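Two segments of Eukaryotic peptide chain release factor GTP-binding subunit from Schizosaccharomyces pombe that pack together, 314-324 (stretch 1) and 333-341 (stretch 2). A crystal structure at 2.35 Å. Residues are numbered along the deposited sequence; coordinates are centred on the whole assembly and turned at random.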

ATOM      1  N   GLU A 314       3.214  -5.594 -26.094  1.00 33.85           N
ATOM      2  CA  GLU A 314       3.260  -4.149 -25.997  1.00 33.97           C
ATOM      3  C   GLU A 314       1.912  -3.596 -25.536  1.00 33.99           C
ATOM      4  O   GLU A 314       0.883  -3.885 -26.127  1.00 33.94           O
ATOM      5  N   VAL A 315       1.924  -2.809 -24.467  1.00 33.73           N
ATOM      6  CA  VAL A 315       0.750  -2.049 -24.052  1.00 33.77           C
ATOM      7  C   VAL A 315       0.575  -0.798 -24.938  1.00 33.73           C
ATOM      8  O   VAL A 315       1.348   0.146 -24.834  1.00 33.72           O
ATOM      9  N   THR A 316      -0.434  -0.798 -25.808  1.00 33.67           N
ATOM     10  CA  THR A 316      -0.675   0.327 -26.727  1.00 33.53           C
ATOM     11  C   THR A 316      -1.667   1.367 -26.200  1.00 33.72           C
ATOM     12  O   THR A 316      -1.785   2.459 -26.770  1.00 33.73           O
ATOM     13  N   ALA A 317      -2.389   1.029 -25.137  1.00 33.94           N
ATOM     14  CA  ALA A 317      -3.313   1.979 -24.527  1.00 34.30           C
ATOM     15  C   ALA A 317      -3.715   1.575 -23.116  1.00 34.50           C
ATOM     16  O   ALA A 317      -3.778   0.396 -22.807  1.00 34.62           O
ATOM     17  N   ILE A 318      -3.996   2.577 -22.288  1.00 35.01           N
ATOM     18  CA  ILE A 318      -4.435   2.397 -20.912  1.00 35.58           C
ATOM     19  C   ILE A 318      -5.757   3.133 -20.690  1.00 36.02           C
ATOM     20  O   ILE A 318      -5.933   4.246 -21.171  1.00 35.87           O
ATOM     21  N   TYR A 319      -6.664   2.512 -19.941  1.00 36.76           N
ATOM     22  CA  TYR A 319      -7.963   3.109 -19.613  1.00 37.58           C
ATOM     23  C   TYR A 319      -8.294   2.871 -18.140  1.00 38.47           C
ATOM     24  O   TYR A 319      -7.982   1.816 -17.591  1.00 38.38           O
ATOM     25  N   ASP A 320      -8.938   3.843 -17.501  1.00 39.73           N
ATOM     26  CA  ASP A 320      -9.334   3.689 -16.095  1.00 40.83           C
ATOM     27  C   ASP A 320     -10.728   3.085 -16.019  1.00 41.72           C
ATOM     28  O   ASP A 320     -11.347   2.825 -17.056  1.00 42.09           O
ATOM     29  N   GLU A 321     -11.234   2.890 -14.798  1.00 42.45           N
ATOM     30  CA  GLU A 321     -12.586   2.331 -14.593  1.00 42.74           C
ATOM     31  C   GLU A 321     -13.724   3.164 -15.221  1.00 42.76           C
ATOM     32  O   GLU A 321     -14.865   2.688 -15.311  1.00 42.68           O
ATOM     33  N   ALA A 322     -13.418   4.399 -15.634  1.00 42.68           N
ATOM     34  CA  ALA A 322     -14.344   5.213 -16.438  1.00 42.63           C
ATOM     35  C   ALA A 322     -13.945   5.319 -17.931  1.00 42.62           C
ATOM     36  O   ALA A 322     -14.107   6.382 -18.549  1.00 42.77           O
ATOM     37  N   ASP A 323     -13.458   4.206 -18.494  1.00 42.36           N
ATOM     38  CA  ASP A 323     -13.004   4.082 -19.898  1.00 41.96           C
ATOM     39  C   ASP A 323     -12.495   5.349 -20.617  1.00 41.63           C
ATOM     40  O   ASP A 323     -12.847   5.588 -21.770  1.00 41.91           O
ATOM     41  N   GLU A 324     -11.674   6.155 -19.950  1.00 41.24           N
ATOM     42  CA  GLU A 324     -10.995   7.272 -20.608  1.00 41.00           C
ATOM     43  C   GLU A 324      -9.521   6.928 -20.749  1.00 40.51           C
ATOM     44  O   GLU A 324      -8.928   6.321 -19.852  1.00 40.56           O
ATOM     45  N   ASP A 333      -4.022   1.276  -8.978  1.00 31.99           N
ATOM     46  CA  ASP A 333      -4.975   1.635 -10.012  1.00 32.21           C
ATOM     47  C   ASP A 333      -5.574   0.380 -10.622  1.00 32.54           C
ATOM     48  O   ASP A 333      -4.878  -0.623 -10.805  1.00 32.30           O
ATOM     49  N   GLN A 334      -6.868   0.452 -10.925  1.00 32.95           N
ATOM     50  CA  GLN A 334      -7.550  -0.550 -11.728  1.00 33.31           C
ATOM     51  C   GLN A 334      -7.545  -0.054 -13.157  1.00 33.28           C
ATOM     52  O   GLN A 334      -8.100   0.991 -13.461  1.00 32.88           O
ATOM     53  N   VAL A 335      -6.903  -0.815 -14.034  1.00 33.85           N
ATOM     54  CA  VAL A 335      -6.709  -0.403 -15.414  1.00 34.23           C
ATOM     55  C   VAL A 335      -7.212  -1.433 -16.406  1.00 34.43           C
ATOM     56  O   VAL A 335      -7.428  -2.591 -16.066  1.00 34.16           O
ATOM     57  N   ARG A 336      -7.398  -0.970 -17.636  1.00 34.84           N
ATOM     58  CA  ARG A 336      -7.748  -1.807 -18.778  1.00 34.92           C
ATOM     59  C   ARG A 336      -6.746  -1.487 -19.883  1.00 34.78           C
ATOM     60  O   ARG A 336      -6.659  -0.342 -20.340  1.00 34.46           O
ATOM     61  N   LEU A 337      -5.986  -2.500 -20.282  1.00 34.57           N
ATOM     62  CA  LEU A 337      -4.846  -2.322 -21.153  1.00 34.58           C
ATOM     63  C   LEU A 337      -5.075  -2.995 -22.492  1.00 35.00           C
ATOM     64  O   LEU A 337      -5.228  -4.213 -22.551  1.00 35.09           O
ATOM     65  N   ARG A 338      -5.111  -2.226 -23.574  1.00 35.04           N
ATOM     66  CA  ARG A 338      -5.010  -2.844 -24.887  1.00 35.47           C
ATOM     67  C   ARG A 338      -3.569  -3.288 -25.094  1.00 35.57           C
ATOM     68  O   ARG A 338      -2.638  -2.559 -24.763  1.00 35.58           O
ATOM     69  N   VAL A 339      -3.397  -4.486 -25.639  1.00 35.82           N
ATOM     70  CA  VAL A 339      -2.071  -5.051 -25.872  1.00 36.03           C
ATOM     71  C   VAL A 339      -1.924  -5.567 -27.296  1.00 36.08           C
ATOM     72  O   VAL A 339      -2.902  -5.876 -27.955  1.00 36.15           O
ATOM     73  N   ARG A 340      -0.680  -5.666 -27.740  1.00 36.52           N
ATOM     74  CA  ARG A 340      -0.339  -6.014 -29.111  1.00 36.82           C
ATOM     75  C   ARG A 340       0.714  -7.116 -29.108  1.00 36.96           C
ATOM     76  O   ARG A 340       1.645  -7.086 -28.289  1.00 36.79           O
ATOM     77  N   GLY A 341       0.564  -8.069 -30.038  1.00 37.15           N
ATOM     78  CA  GLY A 341       1.469  -9.213 -30.173  1.00 37.44           C
ATOM     79  C   GLY A 341       0.758 -10.556 -30.045  1.00 37.65           C
ATOM     80  O   GLY A 341      -0.491 -10.647 -30.136  1.00 37.73           O
TER

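What sets the side chains of the two stretches side by side? The strands run antiparallel, and paired backbone hydrogen bonds, such as R340 N to E314 O (2.9 Å) and R336 N to Y319 O (2.8 Å), fix the register. A beta bulge between V315 and A317 shifts that register by one residue: T316 N and A317 O both bond R338, through R338 O (3.0 Å) and, weakly, R338 N (3.0 Å).

Which side chains form the apolar face? V315 (t), I318 (m, t), L337 (m, t) and V339 (m) share one side of the sheet, all buried. I318 CG2 lies 3.8 Å from L337 CD2 and 4.1 Å from V335 CG1, V335 being in rotamer m with its CB pointing sideways. V315 CG2 meets L337 CD1 and V339 CG1, each at 4.2 Å, so L337 touches both V315 and I318 through its two methyls.

How do the arginines use the other face? E314, A317, Y319, R336, R338 and R340 lie there. R338 (t, t, m) donates from NH1 to Y319 OH at 3.1 Å, nearly straight at 174°; Y319 is in rotamer m, and the guanidinium approaches its ring at the edge. A317 CB sits 3.8 Å from the same R338 NH1. R336, chi1 m, reaches the turn from D320 to D323, where its NH1 forms a salt bridge with D323 OD1 at 3.3 Å and E321 CA lies over one guanidinium face. R340 (t, t) packs its CB 3.8 Å from T316 CG2.

Where does water join in? One water accepts from R338 NH1 (3.1 Å) and also hydrogen-bonds T316 OG1 (3.2 Å), T316 being in rotamer p. A second donates to E321 OE2 (3.0 Å) and accepts weakly from R336 NH2 (3.4 Å), bridging two charged groups that do not meet directly.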

ATOM      1  CB  GLU A 314       3.647  -3.541 -27.338  1.00 34.24           C
ATOM      2  CG  GLU A 314       4.100  -2.089 -27.232  1.00 35.36           C
ATOM      3  CD  GLU A 314       4.186  -1.374 -28.565  1.00 36.71           C
ATOM      4  OE1 GLU A 314       3.986  -2.012 -29.629  1.00 38.23           O
ATOM      5  OE2 GLU A 314       4.461  -0.156 -28.545  1.00 38.47           O
ATOM      6  CB  VAL A 315       0.884  -1.630 -22.577  1.00 33.67           C
ATOM      7  CG1 VAL A 315      -0.243  -0.685 -22.162  1.00 33.72           C
ATOM      8  CG2 VAL A 315       0.911  -2.869 -21.691  1.00 33.93           C
ATOM      9  CB  THR A 316      -1.164  -0.179 -28.111  1.00 33.39           C
ATOM     10  OG1 THR A 316      -2.398  -0.894 -27.971  1.00 32.68           O
ATOM     11  CG2 THR A 316      -0.196  -1.199 -28.698  1.00 33.28           C
ATOM     12  CB  ALA A 317      -4.554   2.151 -25.401  1.00 33.96           C
ATOM     13  CB  ILE A 318      -3.368   2.963 -19.939  1.00 35.81           C
ATOM     14  CG1 ILE A 318      -1.982   2.386 -20.258  1.00 36.02           C
ATOM     15  CG2 ILE A 318      -3.748   2.675 -18.486  1.00 35.56           C
ATOM     16  CD1 ILE A 318      -0.862   3.043 -19.487  1.00 36.44           C
ATOM     17  CB  TYR A 319      -9.081   2.503 -20.472  1.00 37.33           C
ATOM     18  CG  TYR A 319      -8.911   2.653 -21.971  1.00 36.84           C
ATOM     19  CD1 TYR A 319      -8.276   1.668 -22.725  1.00 36.41           C
ATOM     20  CD2 TYR A 319      -9.418   3.765 -22.642  1.00 36.50           C
ATOM     21  CE1 TYR A 319      -8.138   1.795 -24.113  1.00 36.04           C
ATOM     22  CE2 TYR A 319      -9.283   3.902 -24.027  1.00 35.59           C
ATOM     23  CZ  TYR A 319      -8.644   2.916 -24.754  1.00 35.12           C
ATOM     24  OH  TYR A 319      -8.503   3.060 -26.111  1.00 33.43           O
ATOM     25  CB  ASP A 320      -9.290   5.028 -15.352  1.00 40.88           C
ATOM     26  CG  ASP A 320     -10.151   6.081 -15.996  1.00 41.36           C
ATOM     27  OD1 ASP A 320     -11.202   5.741 -16.577  1.00 41.38           O
ATOM     28  OD2 ASP A 320      -9.845   7.287 -15.977  1.00 43.38           O
ATOM     29  CB  GLU A 321     -12.859   2.086 -13.090  1.00 42.91           C
ATOM     30  CG  GLU A 321     -12.877   0.607 -12.681  1.00 43.36           C
ATOM     31  CD  GLU A 321     -12.330   0.332 -11.277  1.00 43.58           C
ATOM     32  OE1 GLU A 321     -11.873   1.270 -10.581  1.00 43.56           O
ATOM     33  OE2 GLU A 321     -12.361  -0.848 -10.868  1.00 43.66           O
ATOM     34  CB  ALA A 322     -14.491   6.603 -15.825  1.00 42.57           C
ATOM     35  CB  ASP A 323     -14.105   3.420 -20.752  1.00 41.98           C
ATOM     36  CG  ASP A 323     -14.329   1.958 -20.396  1.00 41.97           C
ATOM     37  OD1 ASP A 323     -13.354   1.168 -20.438  1.00 42.20           O
ATOM     38  OD2 ASP A 323     -15.451   1.510 -20.077  1.00 40.84           O
ATOM     39  CB  GLU A 324     -11.162   8.572 -19.818  1.00 41.27           C
ATOM     40  CG  GLU A 324     -10.516   9.800 -20.465  1.00 41.68           C
ATOM     41  CD  GLU A 324     -11.423  11.026 -20.489  1.00 42.37           C
ATOM     42  OE1 GLU A 324     -12.508  10.962 -21.112  1.00 42.37           O
ATOM     43  OE2 GLU A 324     -11.051  12.063 -19.896  1.00 42.95           O
ATOM     44  CB  ASP A 333      -4.301   2.437 -11.122  1.00 32.10           C
ATOM     45  CG  ASP A 333      -3.850   3.805 -10.664  1.00 31.84           C
ATOM     46  OD1 ASP A 333      -4.201   4.235  -9.547  1.00 31.69           O
ATOM     47  OD2 ASP A 333      -3.141   4.529 -11.381  1.00 32.48           O
ATOM     48  CB  GLN A 334      -8.986  -0.782 -11.241  1.00 33.71           C
ATOM     49  CG  GLN A 334      -9.322  -2.281 -10.993  1.00 35.17           C
ATOM     50  CD  GLN A 334      -9.344  -2.652  -9.510  1.00 36.67           C
ATOM     51  OE1 GLN A 334      -9.481  -1.782  -8.649  1.00 39.22           O
ATOM     52  NE2 GLN A 334      -9.238  -3.941  -9.216  1.00 36.66           N
ATOM     53  CB  VAL A 335      -5.222  -0.124 -15.706  1.00 34.30           C
ATOM     54  CG1 VAL A 335      -4.753   1.085 -14.898  1.00 34.28           C
ATOM     55  CG2 VAL A 335      -4.353  -1.357 -15.414  1.00 34.62           C
ATOM     56  CB  ARG A 336      -9.171  -1.519 -19.239  1.00 34.87           C
ATOM     57  CG  ARG A 336     -10.221  -1.943 -18.228  1.00 35.77           C
ATOM     58  CD  ARG A 336     -11.252  -0.868 -17.911  1.00 37.02           C
ATOM     59  NE  ARG A 336     -12.107  -1.242 -16.780  1.00 37.52           N
ATOM     60  CZ  ARG A 336     -13.440  -1.122 -16.748  1.00 38.46           C
ATOM     61  NH1 ARG A 336     -14.113  -0.626 -17.780  1.00 38.58           N
ATOM     62  NH2 ARG A 336     -14.111  -1.495 -15.662  1.00 38.48           N
ATOM     63  CB  LEU A 337      -3.625  -2.955 -20.504  1.00 34.66           C
ATOM     64  CG  LEU A 337      -3.306  -2.577 -19.052  1.00 34.65           C
ATOM     65  CD1 LEU A 337      -2.016  -3.242 -18.653  1.00 34.15           C
ATOM     66  CD2 LEU A 337      -3.202  -1.065 -18.870  1.00 35.43           C
ATOM     67  CB  ARG A 338      -5.439  -1.905 -26.015  1.00 35.51           C
ATOM     68  CG  ARG A 338      -5.402  -2.591 -27.382  1.00 36.01           C
ATOM     69  CD  ARG A 338      -6.040  -1.816 -28.519  1.00 35.97           C
ATOM     70  NE  ARG A 338      -7.475  -1.630 -28.315  1.00 36.46           N
ATOM     71  CZ  ARG A 338      -8.042  -0.559 -27.771  1.00 36.39           C
ATOM     72  NH1 ARG A 338      -7.314   0.461 -27.344  1.00 36.52           N
ATOM     73  NH2 ARG A 338      -9.361  -0.509 -27.650  1.00 37.54           N
ATOM     74  CB  VAL A 339      -1.731  -6.185 -24.868  1.00 36.00           C
ATOM     75  CG1 VAL A 339      -1.760  -5.652 -23.451  1.00 35.96           C
ATOM     76  CG2 VAL A 339      -2.679  -7.371 -25.009  1.00 35.84           C
ATOM     77  CB  ARG A 340       0.205  -4.776 -29.830  1.00 37.09           C
ATOM     78  CG  ARG A 340       0.646  -5.005 -31.261  1.00 37.45           C
ATOM     79  CD  ARG A 340       1.417  -3.842 -31.843  1.00 38.97           C
ATOM     80  NE  ARG A 340       0.559  -2.945 -32.619  1.00 40.07           N
ATOM     81  CZ  ARG A 340       0.649  -2.731 -33.932  1.00 41.26           C
ATOM     82  NH1 ARG A 340       1.563  -3.346 -34.683  1.00 42.06           N
ATOM     83  NH2 ARG A 340      -0.197  -1.885 -34.510  1.00 41.91           N
TER
HETATM   84  O   HOH W   1      -4.709   1.251 -28.750  1.00 76.67           O
HETATM   85  O   HOH W   2     -12.336  -2.929 -13.081  1.00 82.73           O